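Local coordinates for sugar phosphate isomerase/epimerase (Parabacteroides distasonis, PDB 3L23), which binds a magnesium ion in a xylose isomerase-like TIM barrel and is probably a sugar phosphate isomerase or epimerase, at residues His79-Asp84 against Lys92-Lys97. Residues are numbered along the deposited sequence; the frame is centred on the assembly and turned at random.
Sequences HVNPVD and KAMIFK
Ile95 reaches from the 92-97 segment onto the backbone of Pro82, Val83 and Asp84. Ile95 CB sits 3.8 Å from Pro82 O; CG1, set anti to its own carbonyl carbon (chi1 -57°), meets that oxygen again and Asp84 N. Ile95 CD1 ends 3.7 Å from Val83 C, with Pro82 CB a little farther off. An alanine here would probably lose the packing of CG1 and CD1 on Val83 C and Asp84 N and open a gap beside Pro82 CB. Two backbone hydrogen bonds fix the pairing: Ile95 N to Pro82 O at 3.1 Å, nearly straight (176°), and Asp84 N to Ala93 O at 2.8 Å. They make a single bridge between Val83 and Met94, inside the long loop that joins strand 74-79 of the TIM barrel to helix 103-119. Ala93 O also receives a CA-H...O contact from Val83 CA at 3.2 Å, and Val83 CB lies 4.1 Å from Ala93 CB. Met94, present as selenomethionine, has two conformers, so the approach of its CE to Asn81 ND2 is tentative. Asn81 OD1 is taken by a weak hydrogen bond from Met129 N, while the side chain of His165, a magnesium ligand, is about 8 Å from that of Asn81.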
ATOM      1  N   HIS A  79       1.406   5.981   0.051  1.00 29.66           N
ATOM      2  CA  HIS A  79      -0.003   5.645  -0.043  1.00 29.74           C
ATOM      3  C   HIS A  79      -0.832   6.886  -0.113  1.00 30.30           C
ATOM      4  O   HIS A  79      -0.807   7.705   0.778  1.00 30.18           O
ATOM      5  CB  HIS A  79      -0.484   4.849   1.168  1.00 29.75           C
ATOM      6  CG  HIS A  79      -0.264   3.394   1.040  1.00 29.51           C
ATOM      7  ND1 HIS A  79      -0.952   2.471   1.798  1.00 31.60           N
ATOM      8  CD2 HIS A  79       0.550   2.690   0.229  1.00 30.62           C
ATOM      9  CE1 HIS A  79      -0.561   1.258   1.455  1.00 29.77           C
ATOM     10  NE2 HIS A  79       0.353   1.361   0.512  1.00 32.03           N
ATOM     11  N   VAL A  80      -1.608   7.015  -1.180  1.00 29.89           N
ATOM     12  CA  VAL A  80      -2.434   8.171  -1.355  1.00 31.31           C
ATOM     13  C   VAL A  80      -3.787   7.751  -1.929  1.00 31.91           C
ATOM     14  O   VAL A  80      -3.877   6.769  -2.658  1.00 31.98           O
ATOM     15  CB  VAL A  80      -1.781   9.196  -2.312  1.00 32.28           C
ATOM     16  CG1 VAL A  80      -0.439   9.702  -1.727  1.00 31.28           C
ATOM     17  CG2 VAL A  80      -1.598   8.584  -3.719  1.00 32.68           C
ATOM     18  N   ASN A  81      -4.833   8.485  -1.599  1.00 32.86           N
ATOM     19  CA  ASN A  81      -6.153   8.198  -2.144  1.00 34.58           C
ATOM     20  C   ASN A  81      -6.771   9.445  -2.783  1.00 33.52           C
ATOM     21  O   ASN A  81      -6.756  10.504  -2.143  1.00 33.22           O
ATOM     22  CB  ASN A  81      -7.097   7.758  -1.022  1.00 35.06           C
ATOM     23  CG  ASN A  81      -6.852   6.360  -0.552  1.00 36.23           C
ATOM     24  OD1 ASN A  81      -6.960   5.353  -1.316  1.00 38.04           O
ATOM     25  ND2 ASN A  81      -6.495   6.275   0.723  1.00 34.02           N
ATOM     26  N   PRO A  82      -7.305   9.344  -4.014  1.00 33.66           N
ATOM     27  CA  PRO A  82      -7.985  10.495  -4.620  1.00 33.71           C
ATOM     28  C   PRO A  82      -9.051  11.169  -3.771  1.00 34.20           C
ATOM     29  O   PRO A  82      -9.929  10.507  -3.184  1.00 32.88           O
ATOM     30  CB  PRO A  82      -8.625   9.898  -5.886  1.00 33.69           C
ATOM     31  CG  PRO A  82      -7.700   8.795  -6.249  1.00 34.80           C
ATOM     32  CD  PRO A  82      -7.219   8.218  -4.969  1.00 34.07           C
ATOM     33  N   VAL A  83      -8.945  12.491  -3.716  1.00 34.03           N
ATOM     34  CA  VAL A  83      -9.901  13.326  -3.007  1.00 35.52           C
ATOM     35  C   VAL A  83     -10.260  14.513  -3.864  1.00 36.68           C
ATOM     36  O   VAL A  83      -9.497  14.917  -4.743  1.00 36.12           O
ATOM     37  CB  VAL A  83      -9.358  13.881  -1.647  1.00 34.73           C
ATOM     38  CG1 VAL A  83      -9.178  12.773  -0.593  1.00 36.32           C
ATOM     39  CG2 VAL A  83      -8.077  14.674  -1.861  1.00 35.89           C
ATOM     40  N   ASP A  84     -11.459  15.038  -3.612  1.00 38.59           N
ATOM     41  CA  ASP A  84     -11.980  16.220  -4.258  1.00 40.89           C
ATOM     42  C   ASP A  84     -11.595  17.365  -3.321  1.00 42.51           C
ATOM     43  O   ASP A  84     -12.191  17.517  -2.253  1.00 42.98           O
ATOM     44  CB  ASP A  84     -13.497  16.098  -4.406  1.00 41.13           C
ATOM     45  CG  ASP A  84     -14.150  17.342  -5.040  1.00 42.56           C
ATOM     46  OD1 ASP A  84     -13.531  18.425  -5.044  1.00 43.39           O
ATOM     47  OD2 ASP A  84     -15.293  17.222  -5.536  1.00 43.46           O
ATOM     48  N   LYS A  92     -15.916  13.321   3.393  1.00 54.77           N
ATOM     49  CA  LYS A  92     -16.761  13.642   2.246  1.00 52.84           C
ATOM     50  C   LYS A  92     -15.919  13.957   0.998  1.00 50.63           C
ATOM     51  O   LYS A  92     -16.456  14.013  -0.118  1.00 51.42           O
ATOM     52  CB  LYS A  92     -17.689  14.830   2.554  1.00 52.81           C
ATOM     53  N   ALA A  93     -14.621  14.196   1.185  1.00 47.56           N
ATOM     54  CA  ALA A  93     -13.734  14.531   0.069  1.00 44.27           C
ATOM     55  C   ALA A  93     -13.251  13.294  -0.674  1.00 42.12           C
ATOM     56  O   ALA A  93     -12.858  13.409  -1.813  1.00 40.99           O
ATOM     57  CB  ALA A  93     -12.525  15.335   0.573  1.00 44.57           C
HETATM   58  N   MSE A  94     -13.242  12.133  -0.007  0.50 41.04           N
HETATM   59  CA  MSE A  94     -12.741  10.878  -0.605  0.50 40.61           C
HETATM   60  C   MSE A  94     -13.634  10.420  -1.761  0.50 38.94           C
HETATM   61  O   MSE A  94     -14.836  10.255  -1.597  0.50 38.80           O
HETATM   62  CB  MSE A  94     -12.626   9.746   0.431  0.50 40.57           C
HETATM   63  CG  MSE A  94     -11.479   9.886   1.452  0.50 40.19           C
HETATM   64 SE   MSE A  94     -11.209   8.315   2.681  0.38 41.64          SE
HETATM   65  CE  MSE A  94     -10.318   7.130   1.472  0.50 38.27           C
ATOM     66  N   ILE A  95     -13.024  10.207  -2.922  1.00 37.28           N
ATOM     67  CA  ILE A  95     -13.735   9.813  -4.131  1.00 34.78           C
ATOM     68  C   ILE A  95     -13.827   8.291  -4.162  1.00 33.51           C
ATOM     69  O   ILE A  95     -12.842   7.607  -4.385  1.00 33.59           O
ATOM     70  CB  ILE A  95     -13.040  10.352  -5.383  1.00 33.61           C
ATOM     71  CG1 ILE A  95     -12.911  11.873  -5.303  1.00 33.61           C
ATOM     72  CG2 ILE A  95     -13.813   9.886  -6.652  1.00 32.40           C
ATOM     73  CD1 ILE A  95     -12.046  12.507  -6.401  1.00 34.83           C
ATOM     74  N   PHE A  96     -15.005   7.760  -3.897  1.00 33.05           N
ATOM     75  CA  PHE A  96     -15.234   6.318  -3.929  1.00 33.82           C
ATOM     76  C   PHE A  96     -16.035   5.872  -5.130  1.00 32.79           C
ATOM     77  O   PHE A  96     -15.825   4.770  -5.629  1.00 33.69           O
ATOM     78  CB  PHE A  96     -15.999   5.845  -2.680  1.00 35.33           C
ATOM     79  CG  PHE A  96     -15.149   5.653  -1.488  1.00 36.30           C
ATOM     80  CD1 PHE A  96     -14.393   4.489  -1.330  1.00 38.89           C
ATOM     81  CD2 PHE A  96     -15.106   6.620  -0.493  1.00 39.28           C
ATOM     82  CE1 PHE A  96     -13.605   4.299  -0.210  1.00 40.32           C
ATOM     83  CE2 PHE A  96     -14.297   6.435   0.630  1.00 39.46           C
ATOM     84  CZ  PHE A  96     -13.548   5.276   0.768  1.00 39.23           C
ATOM     85  N   LYS A  97     -16.976   6.689  -5.555  1.00 32.30           N
ATOM     86  CA  LYS A  97     -17.848   6.325  -6.663  1.00 32.36           C
ATOM     87  C   LYS A  97     -17.233   6.851  -7.932  1.00 31.65           C
ATOM     88  O   LYS A  97     -17.294   8.043  -8.211  1.00 32.85           O
ATOM     89  CB  LYS A  97     -19.260   6.858  -6.484  1.00 32.07           C
ATOM     90  CG  LYS A  97     -20.179   6.384  -7.594  1.00 36.50           C
TER